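Local structure of DUF1881 domain-containing protein (Neurospora crassa, 5Z6D) at residues A[94-100]-A[194-200]; A[104-110]-A[121-126]; A[60-64]-A[129-133]. The protein is of unknown function but is abundant in fungal fruiting bodies and pairs a betagamma-crystallin domain, whose calcium site is apparently inoperative, with an Ig-like domain. The protein carries 1 engineered substitution. All blocks are in the same frame, centred on the assembly; numbering follows the deposited sequence.

Overall arrangement
Interactions 1 and 2 lie in the Ig-like domain, while interaction 3 joins that domain to the betagamma-crystallin domain. The centres of interactions 1 and 2 are about 10 Å apart, and Asn125 OD1 lies 2.9 Å from Asp99 N, tying the end of the hairpin to strand 91-99. That same strand carries interaction 3 on its other neighbour, 131-136, with Phe95 O 2.8 Å from Gly131 N; the centres here are about 12 Å apart. Interaction 2 also reaches the crystallin loop, since Met121 N is 2.7 Å from Glu60 O. Of the three, interaction 3 comes nearest the calcium site, unoccupied in this chain: the side chains of Thr61 and Gln56 are about 4 Å apart.

Interaction 1. Residues A[94-100]-A[194-200]; sequences SFLFKDA and SSFEVTL
A parallel strand pair inside the mixed sheet of the Ig-like domain brings 94-99 alongside 195-200, in register from Ser94 opposite Ser195 to Asp99 opposite Leu200. Seven backbone hydrogen bonds hold it, the straightest running from Lys98 N to Val198 O at 2.8 Å and 172°. Val198 O is further approached by the CA-H of Phe97 and by the edge of that residue's ring, with Phe97 CD1 3.3 Å from Val198 O. The ring gets there because CG stands anti to the backbone N (chi1 -175°), next to the carbonyl carbon.

On the face bearing Phe95, Phe97, Phe196, Val198 and Leu200 the packing is mostly hydrocarbon, with Asp99 at its end. Val198 CG2 sits over the middle of the Phe95 ring, 3.9 Å from its centroid and only 6° off the normal, a clear CH-pi contact. The Phe196 side chain meets the same ring farther round, its CB 3.9 Å from Phe95 CE1. This is the inner face of the beta sandwich: Leu110 and Leu122, from the five-stranded sheet across the core, close on the phenylalanines. Pairing the domain's first strand in parallel with its last is an arrangement familiar from Ig V-type domains, where strands A' and G run together.

The other face is more polar and partly open to solvent. Lys98 and Glu197 meet by their aliphatic parts, CG of Lys98 lying 3.8 Å from CG of Glu197, whereas their charged ends diverge: Lys98 NZ bonds to the carbonyl of Gly127, and 5.7 Å separates it from Glu197 OE2. At the start of the pair a water sits 2.9 Å from Ser94 OG and gives a weak bond to Ser194 O, while Ser195 OG turns to Thr191.

Interaction 2. Residues A[104-110]-A[121-126]; sequences ADKQYSL and MLYSND. Engineered in segment 121-126: Met121 (natural residue Thr).
Lys106 lays the end of its side chain over one face of the Tyr123 ring. A bend at chi3 (69°) brings CE to 3.6 Å from Tyr123 CG, toward the rim of the ring, and carries NZ to 4.6 Å from the ring centroid, a cation-pi contact. Asp126 flanks the same chain, its OD1 3.5 Å from Lys106 CD, but Asp126 OD2 and Lys106 NZ are 4.1 Å apart, too far for a salt bridge. A serine in place of Tyr123 has no ring face to offer, and the Lys106 ammonium would probably be left without its cation-pi partner, its chain free to swing.

Lys106 N bonds to Ser124 O at 2.8 Å, tying the type II turn from Ala104 to Gln107 to the hairpin 108-112/120-123, where Leu110 and Leu122 exchange backbone bonds. The Ser124 hydroxyl reaches back to add to this link: OG accepts from Tyr108 N at 3.0 Å and donates to a water that bonds to Ala104 O, while Ser124 N bonds to Tyr108 O. CE of the engineered Met121 rests 3.9 Å from Ser109 CB.

Asp105 crosses Asn125 nearly at a right angle, their flat groups 74° apart. Asn125 OD1 takes the backbone N-H of Asp99. Asp105 OD1 and Asn125 O, both acceptors, lie 3.1 Å apart; the water shared by Asp105 OD1 and Asn125 ND2 probably helps make the pairing tolerable.

Interaction 3. Residues A[60-64]-A[129-133]; sequences ETGHY and EYGLV
Gly62 O is approached by two donors of unequal strength from the strand that faces it. Leu132 N donates at 2.8 Å and 169°, in the carbonyl plane and on a lone pair, and the CA-H of Gly131 adds a weaker contact, 3.3 Å from Gly131 CA to Gly62 O. The close meeting depends on Gly62: the CA atoms of Gly62 and Gly131 are 3.9 Å apart, and a beta carbon on Gly62, whose phi is positive, would clash with Gly131 CA. A second backbone bridge runs through water, which accepts from Tyr64 N and donates to Tyr130 O.

His63 presents one ring face to the Glu129 carboxylate. The two planes are 27° apart and stacked, with OE2 over the ring centre. Although Glu129 OE1 is 3.4 Å from His63 NE2, the angle is too poor for a hydrogen bond, so the pair meets face on rather than through an N-H. Thr61 OG1 lies over the opposite face, toward the rim; it also accepts from His63 N at 3.1 Å, making an ST turn, and bonds to Asn59.

Tyr64 crosses Leu132 at about a right angle, Tyr64 CD2 touching Leu132 CB at 3.7 Å. CG is lodged between the backbone N and the carbonyl carbon (chi1 76°), which lays a face of the ring against Leu132 CD1 and turns an edge to Tyr130 O. Tyr64 OH makes a weak bond to Ser94 OG, while Tyr130 OH pairs with Thr191.

The loop before strand 64-67 of the betagamma-crystallin domain is thus docked on the start of strand 131-136 of the Ig-like domain and the residues leading into it, close to calcium-site residue Gln56, consistent with an interface whose contacts leave that site inoperative.

Interaction 1. Residues A[94-100]-A[194-200]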
loop_
_atom_site.group_PDB
_atom_site.type_symbol
_atom_site.label_atom_id
_atom_site.label_comp_id
_atom_site.label_asym_id
_atom_site.label_seq_id
_atom_site.Cartn_x
_atom_site.Cartn_y
_atom_site.Cartn_z
ATOM N N SER A 94 -0.871 -4.246 1.891
ATOM C CA SER A 94 0.509 -3.839 2.142
ATOM C C SER A 94 1.424 -5.005 2.520
ATOM O O SER A 94 0.999 -5.948 3.182
ATOM C CB SER A 94 0.556 -2.771 3.236
ATOM O OG SER A 94 0.069 -3.279 4.467
ATOM N N PHE A 95 2.673 -4.925 2.067
ATOM C CA PHE A 95 3.720 -5.916 2.346
ATOM C C PHE A 95 4.894 -5.305 3.104
ATOM O O PHE A 95 5.257 -4.144 2.851
ATOM C CB PHE A 95 4.314 -6.485 1.056
ATOM C CG PHE A 95 3.489 -7.522 0.365
ATOM C CD1 PHE A 95 2.379 -8.099 0.950
ATOM C CD2 PHE A 95 3.913 -7.982 -0.887
ATOM C CE1 PHE A 95 1.660 -9.069 0.278
ATOM C CE2 PHE A 95 3.199 -8.946 -1.566
ATOM C CZ PHE A 95 2.081 -9.504 -0.990
ATOM N N LEU A 96 5.516 -6.094 3.980
ATOM C CA LEU A 96 6.836 -5.774 4.529
ATOM C C LEU A 96 7.766 -6.960 4.242
ATOM O O LEU A 96 7.436 -8.101 4.575
ATOM C CB LEU A 96 6.749 -5.482 6.031
ATOM C CG LEU A 96 8.015 -4.948 6.712
ATOM C CD1 LEU A 96 8.347 -3.569 6.183
ATOM C CD2 LEU A 96 7.821 -4.918 8.214
ATOM N N PHE A 97 8.920 -6.686 3.632
ATOM C CA PHE A 97 9.808 -7.741 3.141
ATOM C C PHE A 97 10.964 -8.007 4.097
ATOM O O PHE A 97 11.772 -7.114 4.374
ATOM C CB PHE A 97 10.337 -7.372 1.755
ATOM C CG PHE A 97 11.177 -8.450 1.103
ATOM C CD1 PHE A 97 10.827 -9.786 1.204
ATOM C CD2 PHE A 97 12.306 -8.114 0.357
ATOM C CE1 PHE A 97 11.598 -10.782 0.579
ATOM C CE2 PHE A 97 13.087 -9.110 -0.265
ATOM C CZ PHE A 97 12.720 -10.444 -0.159
ATOM N N LYS A 98 11.025 -9.241 4.588
ATOM C CA LYS A 98 12.057 -9.660 5.529
ATOM C C LYS A 98 12.879 -10.780 4.943
ATOM O O LYS A 98 12.468 -11.445 3.984
ATOM C CB LYS A 98 11.446 -10.109 6.866
ATOM C CG LYS A 98 10.688 -9.005 7.608
ATOM C CD LYS A 98 11.563 -7.792 7.857
ATOM C CE LYS A 98 10.846 -6.746 8.710
ATOM N NZ LYS A 98 11.605 -5.461 8.731
ATOM N N ASP A 99 14.051 -10.979 5.530
ATOM C CA ASP A 99 14.994 -11.984 5.090
ATOM C C ASP A 99 15.500 -12.752 6.301
ATOM O O ASP A 99 16.092 -12.170 7.210
ATOM C CB ASP A 99 16.159 -11.334 4.349
ATOM C CG ASP A 99 17.327 -12.282 4.163
ATOM O OD1 ASP A 99 17.081 -13.492 3.973
ATOM O OD2 ASP A 99 18.484 -11.817 4.213
ATOM N N ALA A 100 15.257 -14.055 6.314
ATOM C CA ALA A 100 15.661 -14.893 7.438
ATOM C C ALA A 100 16.928 -15.685 7.135
ATOM O O ALA A 100 17.344 -16.515 7.947
ATOM C CB ALA A 100 14.531 -15.840 7.815
ATOM N N SER A 194 -5.267 -6.725 6.028
ATOM C CA SER A 194 -4.767 -6.787 4.663
ATOM C C SER A 194 -3.283 -6.419 4.589
ATOM O O SER A 194 -2.832 -5.841 3.601
ATOM C CB SER A 194 -5.592 -5.869 3.761
ATOM O OG SER A 194 -5.627 -4.539 4.267
ATOM N N SER A 195 -2.539 -6.761 5.638
ATOM C CA SER A 195 -1.095 -6.536 5.655
ATOM C C SER A 195 -0.379 -7.845 5.931
ATOM O O SER A 195 -0.880 -8.702 6.668
ATOM C CB SER A 195 -0.701 -5.483 6.694
ATOM O OG SER A 195 -1.014 -5.921 7.999
ATOM N N PHE A 196 0.792 -7.999 5.318
ATOM C CA PHE A 196 1.516 -9.263 5.326
ATOM C C PHE A 196 3.012 -9.008 5.437
ATOM O O PHE A 196 3.564 -8.153 4.736
ATOM C CB PHE A 196 1.202 -10.079 4.059
ATOM C CG PHE A 196 -0.270 -10.302 3.839
ATOM C CD1 PHE A 196 -0.901 -11.418 4.363
ATOM C CD2 PHE A 196 -1.030 -9.377 3.141
ATOM C CE1 PHE A 196 -2.257 -11.614 4.172
ATOM C CE2 PHE A 196 -2.384 -9.564 2.949
ATOM C CZ PHE A 196 -3.001 -10.685 3.465
ATOM N N GLU A 197 3.657 -9.756 6.321
ATOM C CA GLU A 197 5.107 -9.832 6.337
ATOM C C GLU A 197 5.507 -10.953 5.394
ATOM O O GLU A 197 5.081 -12.095 5.561
ATOM C CB GLU A 197 5.614 -10.083 7.755
ATOM C CG GLU A 197 6.925 -9.402 8.089
ATOM C CD GLU A 197 7.264 -9.513 9.563
ATOM O OE1 GLU A 197 7.707 -10.603 9.985
ATOM O OE2 GLU A 197 7.079 -8.519 10.299
ATOM N N VAL A 198 6.282 -10.625 4.370
ATOM C CA VAL A 198 6.721 -11.635 3.427
ATOM C C VAL A 198 8.191 -11.874 3.703
ATOM O O VAL A 198 8.984 -10.936 3.659
ATOM C CB VAL A 198 6.490 -11.195 1.982
ATOM C CG1 VAL A 198 7.136 -12.186 1.001
ATOM C CG2 VAL A 198 4.987 -11.033 1.719
ATOM N N THR A 199 8.552 -13.121 4.005
ATOM C CA THR A 199 9.895 -13.438 4.461
ATOM C C THR A 199 10.607 -14.384 3.496
ATOM O O THR A 199 10.047 -15.409 3.084
ATOM C CB THR A 199 9.877 -14.074 5.862
ATOM O OG1 THR A 199 9.301 -13.154 6.799
ATOM C CG2 THR A 199 11.288 -14.417 6.307
ATOM N N LEU A 200 11.836 -14.026 3.124
ATOM C CA LEU A 200 12.704 -14.928 2.366
ATOM C C LEU A 200 13.255 -16.000 3.304
ATOM O O LEU A 200 14.049 -15.704 4.185
ATOM C CB LEU A 200 13.852 -14.161 1.694
ATOM C CG LEU A 200 14.741 -15.003 0.775
ATOM C CD1 LEU A 200 13.996 -15.392 -0.500
ATOM C CD2 LEU A 200 16.023 -14.276 0.431
HETATM O O HOH W 1 -2.764 -2.876 5.144
#

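Interaction 2. Residues A[104-110]-A[121-126]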
loop_
_atom_site.group_PDB
_atom_site.type_symbol
_atom_site.label_atom_id
_atom_site.label_comp_id
_atom_site.label_asym_id
_atom_site.label_seq_id
_atom_site.Cartn_x
_atom_site.Cartn_y
_atom_site.Cartn_z
ATOM N N ALA A 104 22.559 -9.070 4.405
ATOM C CA ALA A 104 22.685 -7.672 4.802
ATOM C C ALA A 104 21.376 -6.936 4.560
ATOM O O ALA A 104 20.531 -7.393 3.791
ATOM C CB ALA A 104 23.824 -6.998 4.034
ATOM N N ASP A 105 21.204 -5.799 5.224
ATOM C CA ASP A 105 20.074 -4.933 4.925
ATOM C C ASP A 105 20.040 -4.597 3.444
ATOM O O ASP A 105 21.064 -4.233 2.861
ATOM C CB ASP A 105 20.145 -3.651 5.744
ATOM C CG ASP A 105 19.738 -3.863 7.169
ATOM O OD1 ASP A 105 19.568 -5.040 7.565
ATOM O OD2 ASP A 105 19.586 -2.854 7.888
ATOM N N LYS A 106 18.858 -4.745 2.856
ATOM C CA LYS A 106 18.595 -4.443 1.451
ATOM C C LYS A 106 19.357 -5.361 0.504
ATOM O O LYS A 106 19.499 -5.042 -0.667
ATOM C CB LYS A 106 18.925 -2.978 1.118
ATOM C CG LYS A 106 18.284 -1.965 2.071
ATOM C CD LYS A 106 18.452 -0.528 1.586
ATOM C CE LYS A 106 17.619 -0.266 0.345
ATOM N NZ LYS A 106 17.565 1.184 0.013
ATOM N N GLN A 107 19.824 -6.500 1.000
ATOM C CA GLN A 107 20.518 -7.432 0.108
ATOM C C GLN A 107 19.555 -8.017 -0.923
ATOM O O GLN A 107 19.943 -8.294 -2.065
ATOM C CB GLN A 107 21.182 -8.556 0.890
ATOM C CG GLN A 107 21.898 -9.546 -0.025
ATOM C CD GLN A 107 22.748 -10.552 0.723
ATOM O OE1 GLN A 107 23.189 -10.308 1.847
ATOM N NE2 GLN A 107 22.990 -11.698 0.095
ATOM N N TYR A 108 18.300 -8.205 -0.527
ATOM C CA TYR A 108 17.299 -8.781 -1.426
ATOM C C TYR A 108 16.221 -7.777 -1.725
ATOM O O TYR A 108 15.906 -6.930 -0.888
ATOM C CB TYR A 108 16.682 -10.049 -0.818
ATOM C CG TYR A 108 17.717 -11.120 -0.566
ATOM C CD1 TYR A 108 18.193 -11.898 -1.608
ATOM C CD2 TYR A 108 18.230 -11.344 0.713
ATOM C CE1 TYR A 108 19.154 -12.877 -1.390
ATOM C CE2 TYR A 108 19.185 -12.318 0.938
ATOM C CZ TYR A 108 19.644 -13.081 -0.122
ATOM O OH TYR A 108 20.593 -14.057 0.089
ATOM N N SER A 109 15.677 -7.852 -2.935
ATOM C CA SER A 109 14.524 -7.033 -3.294
ATOM C C SER A 109 13.361 -7.908 -3.695
ATOM O O SER A 109 13.541 -8.990 -4.277
ATOM C CB SER A 109 14.870 -6.056 -4.421
ATOM O OG SER A 109 15.266 -6.729 -5.613
ATOM N N LEU A 110 12.174 -7.415 -3.362
ATOM C CA LEU A 110 10.919 -7.983 -3.781
ATOM C C LEU A 110 10.207 -6.921 -4.622
ATOM O O LEU A 110 9.773 -5.890 -4.105
ATOM C CB LEU A 110 10.091 -8.389 -2.574
ATOM C CG LEU A 110 8.669 -8.848 -2.856
ATOM C CD1 LEU A 110 8.684 -10.151 -3.637
ATOM C CD2 LEU A 110 7.942 -9.010 -1.522
ATOM N N MET A 121 9.075 -1.579 -5.177
ATOM C CA MET A 121 10.312 -2.277 -4.901
ATOM C C MET A 121 10.547 -2.280 -3.408
ATOM O O MET A 121 10.828 -1.234 -2.828
ATOM C CB MET A 121 11.468 -1.601 -5.630
ATOM C CG MET A 121 11.654 -2.082 -7.042
ATOM S SD MET A 121 12.500 -3.666 -7.011
ATOM C CE MET A 121 14.200 -3.132 -6.872
ATOM N N LEU A 122 10.387 -3.442 -2.779
ATOM C CA LEU A 122 10.626 -3.585 -1.347
ATOM C C LEU A 122 12.003 -4.167 -1.113
ATOM O O LEU A 122 12.410 -5.066 -1.830
ATOM C CB LEU A 122 9.580 -4.485 -0.710
ATOM C CG LEU A 122 8.137 -4.015 -0.868
ATOM C CD1 LEU A 122 7.198 -4.984 -0.200
ATOM C CD2 LEU A 122 7.998 -2.629 -0.270
ATOM N N TYR A 123 12.715 -3.664 -0.117
ATOM C CA TYR A 123 14.026 -4.203 0.212
ATOM C C TYR A 123 13.997 -4.924 1.543
ATOM O O TYR A 123 13.237 -4.553 2.456
ATOM C CB TYR A 123 15.084 -3.093 0.211
ATOM C CG TYR A 123 15.262 -2.515 -1.163
ATOM C CD1 TYR A 123 16.163 -3.078 -2.062
ATOM C CD2 TYR A 123 14.489 -1.445 -1.589
ATOM C CE1 TYR A 123 16.303 -2.566 -3.348
ATOM C CE2 TYR A 123 14.630 -0.920 -2.860
ATOM C CZ TYR A 123 15.536 -1.483 -3.736
ATOM O OH TYR A 123 15.660 -0.958 -5.001
ATOM N N SER A 124 14.819 -5.963 1.654
ATOM C CA SER A 124 14.757 -6.835 2.817
ATOM C C SER A 124 15.345 -6.168 4.061
ATOM O O SER A 124 16.384 -5.498 3.999
ATOM C CB SER A 124 15.475 -8.166 2.526
ATOM O OG SER A 124 16.808 -7.973 2.077
ATOM N N ASN A 125 14.673 -6.381 5.187
ATOM C CA ASN A 125 15.177 -5.929 6.482
ATOM C C ASN A 125 15.577 -4.456 6.435
ATOM O O ASN A 125 16.652 -4.076 6.905
ATOM C CB ASN A 125 16.362 -6.791 6.911
ATOM C CG ASN A 125 16.004 -8.264 7.041
ATOM O OD1 ASN A 125 14.831 -8.633 7.079
ATOM N ND2 ASN A 125 17.027 -9.120 7.112
ATOM N N ASP A 126 14.705 -3.645 5.842
ATOM C CA ASP A 126 15.009 -2.258 5.498
ATOM C C ASP A 126 14.223 -1.293 6.389
ATOM O O ASP A 126 13.972 -0.142 6.033
ATOM C CB ASP A 126 14.697 -2.020 4.013
ATOM C CG ASP A 126 15.146 -0.653 3.515
ATOM O OD1 ASP A 126 16.071 -0.063 4.116
ATOM O OD2 ASP A 126 14.560 -0.172 2.517
HETATM O O HOH W 2 18.421 -9.072 4.026
HETATM O O HOH W 3 19.591 -7.875 7.490
#

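Interaction 3. Residues A[60-64]-A[129-133]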
loop_
_atom_site.group_PDB
_atom_site.type_symbol
_atom_site.label_atom_id
_atom_site.label_comp_id
_atom_site.label_asym_id
_atom_site.label_seq_id
_atom_site.Cartn_x
_atom_site.Cartn_y
_atom_site.Cartn_z
ATOM N N GLU A 60 9.148 4.046 -6.341
ATOM C CA GLU A 60 8.679 2.684 -6.145
ATOM C C GLU A 60 8.796 2.220 -4.691
ATOM O O GLU A 60 8.848 1.028 -4.408
ATOM C CB GLU A 60 9.449 1.747 -7.082
ATOM C CG GLU A 60 9.097 1.978 -8.546
ATOM C CD GLU A 60 9.859 1.075 -9.502
ATOM O OE1 GLU A 60 10.859 0.456 -9.078
ATOM O OE2 GLU A 60 9.446 0.983 -10.680
ATOM N N THR A 61 8.807 3.160 -3.749
ATOM C CA THR A 61 8.975 2.791 -2.348
ATOM C C THR A 61 7.756 2.086 -1.753
ATOM O O THR A 61 7.885 1.300 -0.805
ATOM C CB THR A 61 9.258 4.028 -1.479
ATOM O OG1 THR A 61 8.110 4.896 -1.519
ATOM C CG2 THR A 61 10.469 4.758 -1.992
ATOM N N GLY A 62 6.579 2.400 -2.287
ATOM C CA GLY A 62 5.329 1.899 -1.733
ATOM C C GLY A 62 4.862 2.655 -0.490
ATOM O O GLY A 62 3.875 2.281 0.132
ATOM N N HIS A 63 5.553 3.729 -0.139
ATOM C CA HIS A 63 5.199 4.460 1.085
ATOM C C HIS A 63 3.770 4.979 1.014
ATOM O O HIS A 63 3.343 5.522 0.002
ATOM C CB HIS A 63 6.160 5.615 1.320
ATOM C CG HIS A 63 7.539 5.175 1.697
ATOM N ND1 HIS A 63 8.609 6.044 1.757
ATOM C CD2 HIS A 63 8.026 3.955 2.029
ATOM C CE1 HIS A 63 9.693 5.378 2.113
ATOM N NE2 HIS A 63 9.367 4.109 2.282
ATOM N N TYR A 64 3.019 4.834 2.101
ATOM C CA TYR A 64 1.638 5.274 2.052
ATOM C C TYR A 64 1.117 5.643 3.429
ATOM O O TYR A 64 1.739 5.330 4.450
ATOM C CB TYR A 64 0.735 4.188 1.440
ATOM C CG TYR A 64 0.422 3.035 2.380
ATOM C CD1 TYR A 64 -0.818 2.939 3.000
ATOM C CD2 TYR A 64 1.370 2.050 2.649
ATOM C CE1 TYR A 64 -1.108 1.898 3.871
ATOM C CE2 TYR A 64 1.087 1.003 3.512
ATOM C CZ TYR A 64 -0.158 0.932 4.115
ATOM O OH TYR A 64 -0.458 -0.105 4.970
ATOM N N GLU A 129 8.660 0.318 7.458
ATOM C CA GLU A 129 7.622 0.908 6.617
ATOM C C GLU A 129 7.080 -0.115 5.630
ATOM O O GLU A 129 7.831 -0.660 4.818
ATOM C CB GLU A 129 8.136 2.130 5.861
ATOM C CG GLU A 129 8.337 3.351 6.738
ATOM C CD GLU A 129 8.503 4.622 5.933
ATOM O OE1 GLU A 129 9.655 4.956 5.581
ATOM O OE2 GLU A 129 7.481 5.285 5.653
ATOM N N TYR A 130 5.778 -0.382 5.714
ATOM C CA TYR A 130 5.123 -1.257 4.751
ATOM C C TYR A 130 5.008 -0.571 3.401
ATOM O O TYR A 130 5.009 0.658 3.309
ATOM C CB TYR A 130 3.731 -1.671 5.241
ATOM C CG TYR A 130 3.716 -2.850 6.191
ATOM C CD1 TYR A 130 3.171 -4.062 5.799
ATOM C CD2 TYR A 130 4.226 -2.748 7.484
ATOM C CE1 TYR A 130 3.136 -5.134 6.654
ATOM C CE2 TYR A 130 4.203 -3.827 8.349
ATOM C CZ TYR A 130 3.656 -5.019 7.924
ATOM O OH TYR A 130 3.615 -6.119 8.752
ATOM N N GLY A 131 4.916 -1.370 2.344
ATOM C CA GLY A 131 4.650 -0.834 1.035
ATOM C C GLY A 131 3.257 -1.192 0.558
ATOM O O GLY A 131 2.820 -2.331 0.692
ATOM N N LEU A 132 2.579 -0.212 -0.022
ATOM C CA LEU A 132 1.252 -0.397 -0.570
ATOM C C LEU A 132 1.361 -1.161 -1.885
ATOM O O LEU A 132 1.992 -0.679 -2.827
ATOM C CB LEU A 132 0.578 0.962 -0.781
ATOM C CG LEU A 132 -0.807 0.923 -1.421
ATOM C CD1 LEU A 132 -1.848 0.373 -0.446
ATOM C CD2 LEU A 132 -1.201 2.299 -1.956
ATOM N N VAL A 133 0.765 -2.353 -1.951
ATOM C CA VAL A 133 0.891 -3.188 -3.145
ATOM C C VAL A 133 -0.465 -3.508 -3.776
ATOM O O VAL A 133 -0.549 -4.244 -4.780
ATOM C CB VAL A 133 1.651 -4.515 -2.845
ATOM C CG1 VAL A 133 3.100 -4.237 -2.405
ATOM C CG2 VAL A 133 0.924 -5.346 -1.796
HETATM O O HOH W 4 4.349 3.122 4.206
#